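Local coordinates for beta-N-acetylhexosaminidase (Arthrobacter aurescens, PDB 3RCN), which probably hydrolyses terminal non-reducing N-acetyl-D-hexosamine residues from N-acetyl-beta-D-hexosaminides, as a member of glycosyl hydrolase family 20, at residues W322-K331 / D339-F347; R465-S476 / L506-L516. All coordinates share one frame; numbering follows the deposited sequence.

Interaction 1. Residues W322-K331 / D339-F347; sequences WQASAQAQAK and DVSGLHSWF. With SO4 (sulfate ion), chain D; SO4 (sulfate ion), chain C.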
loop_
_atom_site.group_PDB
_atom_site.type_symbol
_atom_site.label_atom_id
_atom_site.label_comp_id
_atom_site.label_asym_id
_atom_site.label_seq_id
_atom_site.Cartn_x
_atom_site.Cartn_y
_atom_site.Cartn_z
ATOM N N TRP A 322 -25.092 8.066 32.957
ATOM C CA TRP A 322 -25.887 7.026 33.592
ATOM C C TRP A 322 -26.483 7.493 34.915
ATOM O O TRP A 322 -27.612 7.156 35.241
ATOM C CB TRP A 322 -25.051 5.775 33.813
ATOM C CG TRP A 322 -24.778 4.994 32.577
ATOM C CD1 TRP A 322 -25.350 5.162 31.348
ATOM C CD2 TRP A 322 -23.855 3.905 32.450
ATOM N NE1 TRP A 322 -24.837 4.236 30.464
ATOM C CE2 TRP A 322 -23.921 3.453 31.121
ATOM C CE3 TRP A 322 -22.992 3.254 33.343
ATOM C CZ2 TRP A 322 -23.154 2.388 30.661
ATOM C CZ3 TRP A 322 -22.230 2.200 32.886
ATOM C CH2 TRP A 322 -22.314 1.778 31.557
ATOM N N GLN A 323 -25.719 8.274 35.664
ATOM C CA GLN A 323 -26.185 8.798 36.935
ATOM C C GLN A 323 -27.355 9.761 36.751
ATOM O O GLN A 323 -28.218 9.879 37.627
ATOM C CB GLN A 323 -25.045 9.494 37.670
ATOM C CG GLN A 323 -23.992 8.547 38.185
ATOM C CD GLN A 323 -22.762 9.282 38.658
ATOM O OE1 GLN A 323 -22.684 10.507 38.552
ATOM N NE2 GLN A 323 -21.791 8.543 39.182
ATOM N N ALA A 324 -27.383 10.451 35.617
ATOM C CA ALA A 324 -28.433 11.423 35.360
ATOM C C ALA A 324 -29.591 10.818 34.568
ATOM O O ALA A 324 -30.540 11.511 34.211
ATOM C CB ALA A 324 -27.853 12.643 34.622
ATOM N N SER A 325 -29.504 9.526 34.279
ATOM C CA SER A 325 -30.455 8.884 33.376
ATOM C C SER A 325 -31.618 8.197 34.100
ATOM O O SER A 325 -31.417 7.200 34.793
ATOM C CB SER A 325 -29.712 7.858 32.527
ATOM O OG SER A 325 -30.589 7.197 31.642
ATOM N N ALA A 326 -32.833 8.709 33.924
ATOM C CA ALA A 326 -34.004 8.039 34.477
ATOM C C ALA A 326 -34.070 6.582 34.012
ATOM O O ALA A 326 -34.491 5.708 34.769
ATOM C CB ALA A 326 -35.290 8.779 34.119
ATOM N N GLN A 327 -33.641 6.314 32.778
ATOM C CA GLN A 327 -33.694 4.947 32.247
ATOM C C GLN A 327 -32.665 4.041 32.907
ATOM O O GLN A 327 -32.924 2.870 33.165
ATOM C CB GLN A 327 -33.477 4.938 30.730
ATOM C CG GLN A 327 -33.537 3.550 30.080
ATOM C CD GLN A 327 -32.220 2.776 30.142
ATOM O OE1 GLN A 327 -31.148 3.350 30.367
ATOM N NE2 GLN A 327 -32.299 1.455 29.950
ATOM N N ALA A 328 -31.483 4.586 33.148
ATOM C CA ALA A 328 -30.402 3.824 33.734
ATOM C C ALA A 328 -30.765 3.469 35.180
ATOM O O ALA A 328 -30.580 2.337 35.628
ATOM C CB ALA A 328 -29.107 4.633 33.667
ATOM N N GLN A 329 -31.294 4.453 35.900
ATOM C CA GLN A 329 -31.764 4.245 37.261
ATOM C C GLN A 329 -32.806 3.138 37.309
ATOM O O GLN A 329 -32.658 2.180 38.060
ATOM C CB GLN A 329 -32.327 5.546 37.819
ATOM C CG GLN A 329 -31.291 6.667 37.878
ATOM C CD GLN A 329 -30.169 6.391 38.882
ATOM O OE1 GLN A 329 -30.221 5.422 39.645
ATOM N NE2 GLN A 329 -29.153 7.251 38.885
ATOM N N ALA A 330 -33.848 3.259 36.492
ATOM C CA ALA A 330 -34.865 2.216 36.393
ATOM C C ALA A 330 -34.244 0.832 36.159
ATOM O O ALA A 330 -34.596 -0.137 36.837
ATOM C CB ALA A 330 -35.877 2.546 35.286
ATOM N N LYS A 331 -33.312 0.753 35.214
ATOM C CA LYS A 331 -32.667 -0.514 34.850
ATOM C C LYS A 331 -31.897 -1.166 35.998
ATOM O O LYS A 331 -31.960 -2.376 36.201
ATOM C CB LYS A 331 -31.716 -0.313 33.661
ATOM C CG LYS A 331 -31.318 -1.617 33.015
ATOM C CD LYS A 331 -32.549 -2.303 32.470
ATOM C CE LYS A 331 -32.233 -3.646 31.875
ATOM N NZ LYS A 331 -33.490 -4.248 31.375
ATOM N N ASP A 339 -25.649 0.261 42.353
ATOM C CA ASP A 339 -25.746 1.560 41.720
ATOM C C ASP A 339 -25.656 1.483 40.204
ATOM O O ASP A 339 -25.426 0.423 39.613
ATOM C CB ASP A 339 -24.682 2.521 42.259
ATOM C CG ASP A 339 -23.275 2.125 41.856
ATOM O OD1 ASP A 339 -23.115 1.118 41.131
ATOM O OD2 ASP A 339 -22.324 2.831 42.254
ATOM N N VAL A 340 -25.799 2.647 39.598
ATOM C CA VAL A 340 -25.959 2.768 38.169
ATOM C C VAL A 340 -24.673 2.337 37.461
ATOM O O VAL A 340 -24.700 1.937 36.303
ATOM C CB VAL A 340 -26.398 4.212 37.822
ATOM C CG1 VAL A 340 -25.219 5.056 37.364
ATOM C CG2 VAL A 340 -27.546 4.205 36.823
ATOM N N SER A 341 -23.559 2.370 38.186
ATOM C CA SER A 341 -22.271 1.986 37.631
ATOM C C SER A 341 -22.104 0.470 37.439
ATOM O O SER A 341 -21.134 0.008 36.841
ATOM C CB SER A 341 -21.151 2.518 38.524
ATOM O OG SER A 341 -20.930 1.651 39.619
ATOM N N GLY A 342 -23.041 -0.311 37.953
ATOM C CA GLY A 342 -22.958 -1.755 37.825
ATOM C C GLY A 342 -23.447 -2.201 36.465
ATOM O O GLY A 342 -23.237 -3.337 36.061
ATOM N N LEU A 343 -24.105 -1.291 35.759
ATOM C CA LEU A 343 -24.653 -1.578 34.445
ATOM C C LEU A 343 -23.527 -1.866 33.445
ATOM O O LEU A 343 -23.695 -2.604 32.465
ATOM C CB LEU A 343 -25.468 -0.375 33.973
ATOM C CG LEU A 343 -26.843 -0.143 34.573
ATOM C CD1 LEU A 343 -27.307 1.271 34.267
ATOM C CD2 LEU A 343 -27.817 -1.166 34.025
ATOM N N HIS A 344 -22.376 -1.258 33.699
ATOM C CA HIS A 344 -21.197 -1.477 32.879
ATOM C C HIS A 344 -20.818 -2.961 32.894
ATOM O O HIS A 344 -20.706 -3.609 31.846
ATOM C CB HIS A 344 -20.047 -0.624 33.411
ATOM C CG HIS A 344 -18.794 -0.726 32.602
ATOM N ND1 HIS A 344 -18.436 -1.872 31.929
ATOM C CD2 HIS A 344 -17.819 0.179 32.355
ATOM C CE1 HIS A 344 -17.290 -1.672 31.303
ATOM N NE2 HIS A 344 -16.895 -0.436 31.548
ATOM N N SER A 345 -20.632 -3.494 34.096
ATOM C CA SER A 345 -20.268 -4.886 34.257
ATOM C C SER A 345 -21.354 -5.770 33.665
ATOM O O SER A 345 -21.075 -6.766 33.001
ATOM C CB SER A 345 -20.078 -5.207 35.734
ATOM O OG SER A 345 -19.609 -6.533 35.890
ATOM N N TRP A 346 -22.599 -5.385 33.899
ATOM C CA TRP A 346 -23.730 -6.167 33.438
ATOM C C TRP A 346 -23.806 -6.234 31.906
ATOM O O TRP A 346 -24.035 -7.305 31.334
ATOM C CB TRP A 346 -25.031 -5.587 33.999
ATOM C CG TRP A 346 -26.231 -6.288 33.484
ATOM C CD1 TRP A 346 -26.709 -7.493 33.902
ATOM C CD2 TRP A 346 -27.115 -5.843 32.443
ATOM N NE1 TRP A 346 -27.836 -7.829 33.188
ATOM C CE2 TRP A 346 -28.106 -6.838 32.287
ATOM C CE3 TRP A 346 -27.165 -4.705 31.633
ATOM C CZ2 TRP A 346 -29.137 -6.728 31.353
ATOM C CZ3 TRP A 346 -28.199 -4.593 30.705
ATOM C CH2 TRP A 346 -29.165 -5.603 30.571
ATOM N N PHE A 347 -23.632 -5.084 31.256
ATOM C CA PHE A 347 -23.788 -4.978 29.803
ATOM C C PHE A 347 -22.756 -5.827 29.080
ATOM O O PHE A 347 -23.088 -6.606 28.198
ATOM C CB PHE A 347 -23.653 -3.523 29.352
ATOM C CG PHE A 347 -24.000 -3.302 27.910
ATOM C CD1 PHE A 347 -25.311 -3.419 27.470
ATOM C CD2 PHE A 347 -23.018 -2.979 26.986
ATOM C CE1 PHE A 347 -25.637 -3.213 26.133
ATOM C CE2 PHE A 347 -23.335 -2.778 25.653
ATOM C CZ PHE A 347 -24.650 -2.889 25.228
HETATM S S SO4 D . -26.043 6.795 41.470
HETATM O O1 SO4 D . -26.743 7.906 40.827
HETATM O O2 SO4 D . -24.632 6.791 41.084
HETATM O O3 SO4 D . -26.130 6.955 42.919
HETATM O O4 SO4 D . -26.650 5.527 41.068
HETATM S S SO4 C . -35.009 -1.679 29.122
HETATM O O1 SO4 C . -35.666 -1.307 27.865
HETATM O O2 SO4 C . -33.787 -2.425 28.840
HETATM O O3 SO4 C . -34.669 -0.481 29.889
HETATM O O4 SO4 C . -35.914 -2.522 29.899
#

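Interaction 2. Residues R465-S476 / L506-L516; sequences RRVQFAAFPRLS and LEAMGVEYRPL. With SO4 (sulfate ion), chain B.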
loop_
_atom_site.group_PDB
_atom_site.type_symbol
_atom_site.label_atom_id
_atom_site.label_comp_id
_atom_site.label_asym_id
_atom_site.label_seq_id
_atom_site.Cartn_x
_atom_site.Cartn_y
_atom_site.Cartn_z
ATOM N N ARG A 465 2.168 6.226 6.378
ATOM C CA ARG A 465 3.551 6.618 6.619
ATOM C C ARG A 465 3.731 6.971 8.095
ATOM O O ARG A 465 4.684 6.539 8.738
ATOM C CB ARG A 465 3.958 7.798 5.738
ATOM C CG ARG A 465 3.747 7.576 4.249
ATOM C CD ARG A 465 4.098 8.831 3.439
ATOM N NE ARG A 465 5.538 8.963 3.267
ATOM C CZ ARG A 465 6.158 10.078 2.888
ATOM N NH1 ARG A 465 5.476 11.184 2.643
ATOM N NH2 ARG A 465 7.472 10.083 2.767
ATOM N N ARG A 466 2.819 7.764 8.636
ATOM C CA ARG A 466 2.931 8.161 10.032
ATOM C C ARG A 466 2.827 6.944 10.967
ATOM O O ARG A 466 3.543 6.841 11.967
ATOM C CB ARG A 466 1.892 9.230 10.367
ATOM C CG ARG A 466 2.182 10.578 9.724
ATOM C CD ARG A 466 2.363 11.660 10.779
ATOM N NE ARG A 466 3.406 11.299 11.725
ATOM C CZ ARG A 466 3.291 11.371 13.050
ATOM N NH1 ARG A 466 2.175 11.811 13.622
ATOM N NH2 ARG A 466 4.312 11.012 13.810
ATOM N N VAL A 467 1.953 6.004 10.628
ATOM C CA VAL A 467 1.867 4.784 11.407
ATOM C C VAL A 467 3.193 4.016 11.412
ATOM O O VAL A 467 3.602 3.455 12.437
ATOM C CB VAL A 467 0.722 3.877 10.912
ATOM C CG1 VAL A 467 0.903 2.461 11.445
ATOM C CG2 VAL A 467 -0.644 4.463 11.317
ATOM N N GLN A 468 3.877 4.003 10.270
ATOM C CA GLN A 468 5.167 3.311 10.162
ATOM C C GLN A 468 6.236 3.994 11.012
ATOM O O GLN A 468 7.100 3.348 11.616
ATOM C CB GLN A 468 5.618 3.246 8.701
ATOM C CG GLN A 468 4.725 2.381 7.840
ATOM C CD GLN A 468 5.205 2.312 6.415
ATOM O OE1 GLN A 468 5.857 3.236 5.922
ATOM N NE2 GLN A 468 4.901 1.208 5.741
ATOM N N PHE A 469 6.164 5.315 11.040
ATOM C CA PHE A 469 7.092 6.108 11.799
ATOM C C PHE A 469 6.892 5.760 13.284
ATOM O O PHE A 469 7.856 5.556 14.031
ATOM C CB PHE A 469 6.830 7.588 11.511
ATOM C CG PHE A 469 7.665 8.522 12.334
ATOM C CD1 PHE A 469 7.241 8.927 13.594
ATOM C CD2 PHE A 469 8.873 8.997 11.856
ATOM C CE1 PHE A 469 8.011 9.784 14.357
ATOM C CE2 PHE A 469 9.641 9.853 12.614
ATOM C CZ PHE A 469 9.211 10.243 13.869
ATOM N N ALA A 470 5.633 5.677 13.698
ATOM C CA ALA A 470 5.303 5.390 15.090
ATOM C C ALA A 470 5.732 3.982 15.461
ATOM O O ALA A 470 6.344 3.769 16.498
ATOM C CB ALA A 470 3.804 5.575 15.341
ATOM N N ALA A 471 5.429 3.023 14.598
ATOM C CA ALA A 471 5.642 1.626 14.945
ATOM C C ALA A 471 7.102 1.216 14.903
ATOM O O ALA A 471 7.527 0.336 15.650
ATOM C CB ALA A 471 4.805 0.716 14.048
ATOM N N PHE A 472 7.878 1.828 14.020
ATOM C CA PHE A 472 9.258 1.374 13.844
ATOM C C PHE A 472 10.262 2.473 14.081
ATOM O O PHE A 472 9.969 3.641 13.817
ATOM C CB PHE A 472 9.445 0.765 12.460
ATOM C CG PHE A 472 8.686 -0.501 12.270
ATOM C CD1 PHE A 472 9.201 -1.701 12.737
ATOM C CD2 PHE A 472 7.442 -0.493 11.656
ATOM C CE1 PHE A 472 8.503 -2.881 12.585
ATOM C CE2 PHE A 472 6.736 -1.670 11.491
ATOM C CZ PHE A 472 7.266 -2.872 11.959
ATOM N N PRO A 473 11.473 2.107 14.535
ATOM C CA PRO A 473 12.082 0.803 14.845
ATOM C C PRO A 473 11.587 0.072 16.119
ATOM O O PRO A 473 11.930 -1.094 16.311
ATOM C CB PRO A 473 13.567 1.148 14.954
ATOM C CG PRO A 473 13.559 2.524 15.540
ATOM C CD PRO A 473 12.347 3.218 14.965
ATOM N N ARG A 474 10.883 0.764 17.012
ATOM C CA ARG A 474 10.494 0.179 18.304
ATOM C C ARG A 474 9.870 -1.210 18.225
ATOM O O ARG A 474 10.234 -2.089 18.985
ATOM C CB ARG A 474 9.562 1.118 19.072
ATOM C CG ARG A 474 10.287 2.317 19.620
ATOM C CD ARG A 474 9.348 3.202 20.386
ATOM N NE ARG A 474 8.375 3.843 19.518
ATOM C CZ ARG A 474 7.456 4.698 19.946
ATOM N NH1 ARG A 474 7.376 5.011 21.236
ATOM N NH2 ARG A 474 6.615 5.239 19.085
ATOM N N LEU A 475 8.943 -1.407 17.300
ATOM C CA LEU A 475 8.287 -2.697 17.132
ATOM C C LEU A 475 9.276 -3.830 16.778
ATOM O O LEU A 475 8.989 -5.010 16.994
ATOM C CB LEU A 475 7.199 -2.579 16.066
ATOM C CG LEU A 475 6.198 -3.723 16.001
ATOM C CD1 LEU A 475 5.705 -4.061 17.403
ATOM C CD2 LEU A 475 5.024 -3.367 15.092
ATOM N N SER A 476 10.436 -3.478 16.230
ATOM C CA SER A 476 11.451 -4.483 15.940
ATOM C C SER A 476 12.086 -4.979 17.235
ATOM O O SER A 476 12.293 -6.183 17.419
ATOM C CB SER A 476 12.533 -3.930 15.010
ATOM O OG SER A 476 11.996 -3.571 13.752
ATOM N N LEU A 506 13.823 -3.445 6.748
ATOM C CA LEU A 506 12.669 -2.553 6.816
ATOM C C LEU A 506 12.566 -1.669 5.564
ATOM O O LEU A 506 11.473 -1.431 5.036
ATOM C CB LEU A 506 12.727 -1.680 8.066
ATOM C CG LEU A 506 12.697 -2.386 9.424
ATOM C CD1 LEU A 506 12.716 -1.366 10.535
ATOM C CD2 LEU A 506 11.490 -3.301 9.572
ATOM N N GLU A 507 13.706 -1.176 5.090
ATOM C CA GLU A 507 13.710 -0.382 3.872
ATOM C C GLU A 507 13.207 -1.220 2.711
ATOM O O GLU A 507 12.440 -0.744 1.887
ATOM C CB GLU A 507 15.098 0.175 3.567
ATOM C CG GLU A 507 15.517 1.332 4.467
ATOM C CD GLU A 507 16.968 1.753 4.252
ATOM O OE1 GLU A 507 17.449 1.736 3.086
ATOM O OE2 GLU A 507 17.634 2.097 5.256
ATOM N N ALA A 508 13.629 -2.474 2.659
ATOM C CA ALA A 508 13.252 -3.344 1.559
ATOM C C ALA A 508 11.745 -3.647 1.550
ATOM O O ALA A 508 11.165 -3.918 0.498
ATOM C CB ALA A 508 14.081 -4.637 1.595
HETATM N N MSE A 509 11.116 -3.595 2.722
HETATM C CA MSE A 509 9.690 -3.902 2.848
HETATM C C MSE A 509 8.809 -2.658 2.739
HETATM O O MSE A 509 7.597 -2.724 2.950
HETATM C CB MSE A 509 9.398 -4.640 4.160
HETATM C CG MSE A 509 10.099 -5.986 4.285
HETATM SE SE MSE A 509 9.361 -7.129 5.692
HETATM C CE MSE A 509 7.801 -7.795 4.722
ATOM N N GLY A 510 9.425 -1.520 2.443
ATOM C CA GLY A 510 8.686 -0.285 2.256
ATOM C C GLY A 510 8.321 0.439 3.540
ATOM O O GLY A 510 7.398 1.253 3.566
ATOM N N VAL A 511 9.047 0.172 4.613
ATOM C CA VAL A 511 8.680 0.751 5.895
ATOM C C VAL A 511 9.504 1.997 6.173
ATOM O O VAL A 511 10.715 1.900 6.313
ATOM C CB VAL A 511 8.920 -0.272 7.044
ATOM C CG1 VAL A 511 8.591 0.345 8.383
ATOM C CG2 VAL A 511 8.104 -1.531 6.816
ATOM N N GLU A 512 8.857 3.157 6.272
ATOM C CA GLU A 512 9.602 4.355 6.614
ATOM C C GLU A 512 9.558 4.524 8.124
ATOM O O GLU A 512 8.567 4.984 8.667
ATOM C CB GLU A 512 8.964 5.604 5.978
ATOM C CG GLU A 512 8.521 5.461 4.513
ATOM C CD GLU A 512 8.042 6.786 3.882
ATOM O OE1 GLU A 512 6.958 6.786 3.254
ATOM O OE2 GLU A 512 8.752 7.815 4.000
ATOM N N TYR A 513 10.685 4.260 8.778
ATOM C CA TYR A 513 10.769 4.265 10.228
ATOM C C TYR A 513 11.338 5.578 10.744
ATOM O O TYR A 513 11.712 6.433 9.954
ATOM C CB TYR A 513 11.661 3.107 10.665
ATOM C CG TYR A 513 12.995 3.100 9.965
ATOM C CD1 TYR A 513 13.187 2.361 8.795
ATOM C CD2 TYR A 513 14.062 3.835 10.465
ATOM C CE1 TYR A 513 14.402 2.355 8.145
ATOM C CE2 TYR A 513 15.285 3.838 9.830
ATOM C CZ TYR A 513 15.453 3.097 8.669
ATOM O OH TYR A 513 16.680 3.104 8.047
ATOM N N ARG A 514 11.415 5.741 12.066
ATOM C CA ARG A 514 12.127 6.888 12.624
ATOM C C ARG A 514 13.604 6.569 12.576
ATOM O O ARG A 514 14.032 5.583 13.164
ATOM C CB ARG A 514 11.737 7.192 14.074
ATOM C CG ARG A 514 12.143 8.614 14.511
ATOM C CD ARG A 514 11.980 8.880 16.006
ATOM N NE ARG A 514 13.181 8.477 16.733
ATOM C CZ ARG A 514 13.988 9.304 17.397
ATOM N NH1 ARG A 514 13.729 10.604 17.465
ATOM N NH2 ARG A 514 15.052 8.816 18.020
ATOM N N PRO A 515 14.390 7.391 11.862
ATOM C CA PRO A 515 15.835 7.156 11.873
ATOM C C PRO A 515 16.360 7.312 13.290
ATOM O O PRO A 515 15.809 8.095 14.066
ATOM C CB PRO A 515 16.375 8.265 10.971
ATOM C CG PRO A 515 15.234 8.614 10.075
ATOM C CD PRO A 515 14.022 8.503 10.969
ATOM N N LEU A 516 17.407 6.569 13.623
ATOM C CA LEU A 516 17.936 6.572 14.976
ATOM C C LEU A 516 18.354 7.962 15.474
ATOM O O LEU A 516 18.236 8.280 16.669
ATOM C CB LEU A 516 19.078 5.569 15.083
ATOM C CG LEU A 516 18.605 4.124 15.297
ATOM C CD1 LEU A 516 17.593 3.688 14.244
ATOM C CD2 LEU A 516 19.791 3.186 15.309
HETATM S S SO4 B . 2.353 12.174 4.603
HETATM O O1 SO4 B . 3.431 13.162 4.577
HETATM O O2 SO4 B . 2.556 11.263 5.722
HETATM O O3 SO4 B . 1.085 12.878 4.763
HETATM O O4 SO4 B . 2.328 11.416 3.354
HETATM O O HOH W 1 7.420 7.594 8.248
#

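Interaction 1. Residues W322-K331 / D339-F347
Val340 fits its two methyl groups between the short helix ending at Gln323 and the start of helix 326-335: CG1 meets Trp322 CB at 3.6 Å, and CG2 lies 3.5 Å from Ala328 CB. Leu343, three residues on, sets both branches on helix 326-335, CD1 at Ala328 CB and CD2 on the Lys331 chain at CG (3.7 Å). The Trp322 indole has Leu343 CB over one face, offset toward the rim, and His344 CB at its edge, 3.6 Å from CZ3. Its NE1 is bonded to Leu284 O outside the contact. This packing joins the loop helices that follow strand 309-313 to helix 342-357, which leads to strand 361-364, in the alpha-beta barrel of the catalytic domain. His344 bonds to Gly314 O, and its side chain lies about 8 Å from that of Glu316, the predicted proton donor.

No direct hydrogen bond joins the segments; polar ends turn to their own segment, to sulfate or to surrounding residues. Ser325 OG caps helix 326-335 at Ala328 N. Gln329, bent at chi2 (-67°), turns NE2 back to Gln323 O (3.1 Å), and the same nitrogen reaches one sulfate, to which Val340 N adds a weak bond.

Charge gathers at Lys331. Its CE passes 3.9 Å from Trp346 CH2, and NZ forms salt bridges with Glu334 and Glu288. Lys331 NZ also bonds O2 of a second sulfate at 3.1 Å; Gln327 NE2 bonds O3 of the same ion. Shortened to alanine, this residue would probably leave Glu334 and Glu288 without this partner and remove the methylene cover at Leu343 CD2 and beside Trp346 CH2.

Interaction 2. Residues R465-S476 / L506-L516
Arg465 meets Glu512 side-on where the chain leaving helix 491-508 crosses helix 464-471, the helix that follows barrel strand 449-456. A Schellman motif at Gly510, with positive phi, ends the first of these helices and turns the chain into that path. The guanidinium and carboxylate planes stand 34° apart: Arg465 NE bonds Glu512 OE1 at 2.6 Å, and NH2 of the arginine takes the syn lone pair of OE2 at 2.9 Å. A bend at chi3 (79°) turns the NE and NH2 side to Glu512, while NH1 bonds a sulfate at the guanidinium edge. NH2 also bonds Gly218 O of the second subunit, so this end of the contact belongs to the dimer interface.

Gln468, extended beyond CG, lays its amide against the backbone of 510-512. OE1 accepts from Glu512 N at 3.0 Å in a nearly straight bond (176°) that comes from above the carbonyl plane, and NE2 gives a weak bond to Gly510 O.

Arg514 crosses the Phe469 ring obliquely, with CB over one face in a CH-pi contact, 4.1 Å from the centroid; its guanidinium goes on to a salt bridge with Glu418. Phe472 and Val511 cross at about a right angle, CG1 of the valine 3.6 Å from CD2 of the ring, while Leu506 CD1 comes to CD1 of the same ring.

Beyond the helix end, Phe472 O, the carbonyl oxygen of the cis peptide bond to Pro473, accepts from Arg514 N (3.1 Å). Between the two backbones, one water donates to both Arg465 O (3.0 Å) and Glu512 O (2.9 Å).

How the interactions relate
The two contacts lie on opposite sides of the chain's centre, with centres 44 Å apart, and share no helix. Interaction 1 is the more peripheral, about 33 Å from the centre of the chain against 15 Å for interaction 2, and joins neighbouring elements eight residues apart. Interaction 2 brings together parts of the chain 30 residues apart, the intervening sequence mostly helical, and one end reaches the second subunit. Both are partly buried. The segments of interaction 1 meet directly by packing without hydrogen bonds, with a sulfate bonded from both sides, and Lys331 turns its charge to glutamates and a second sulfate, whereas interaction 2 adds a salt bridge, amide and backbone hydrogen bonds and a bridging water to its aromatic packing.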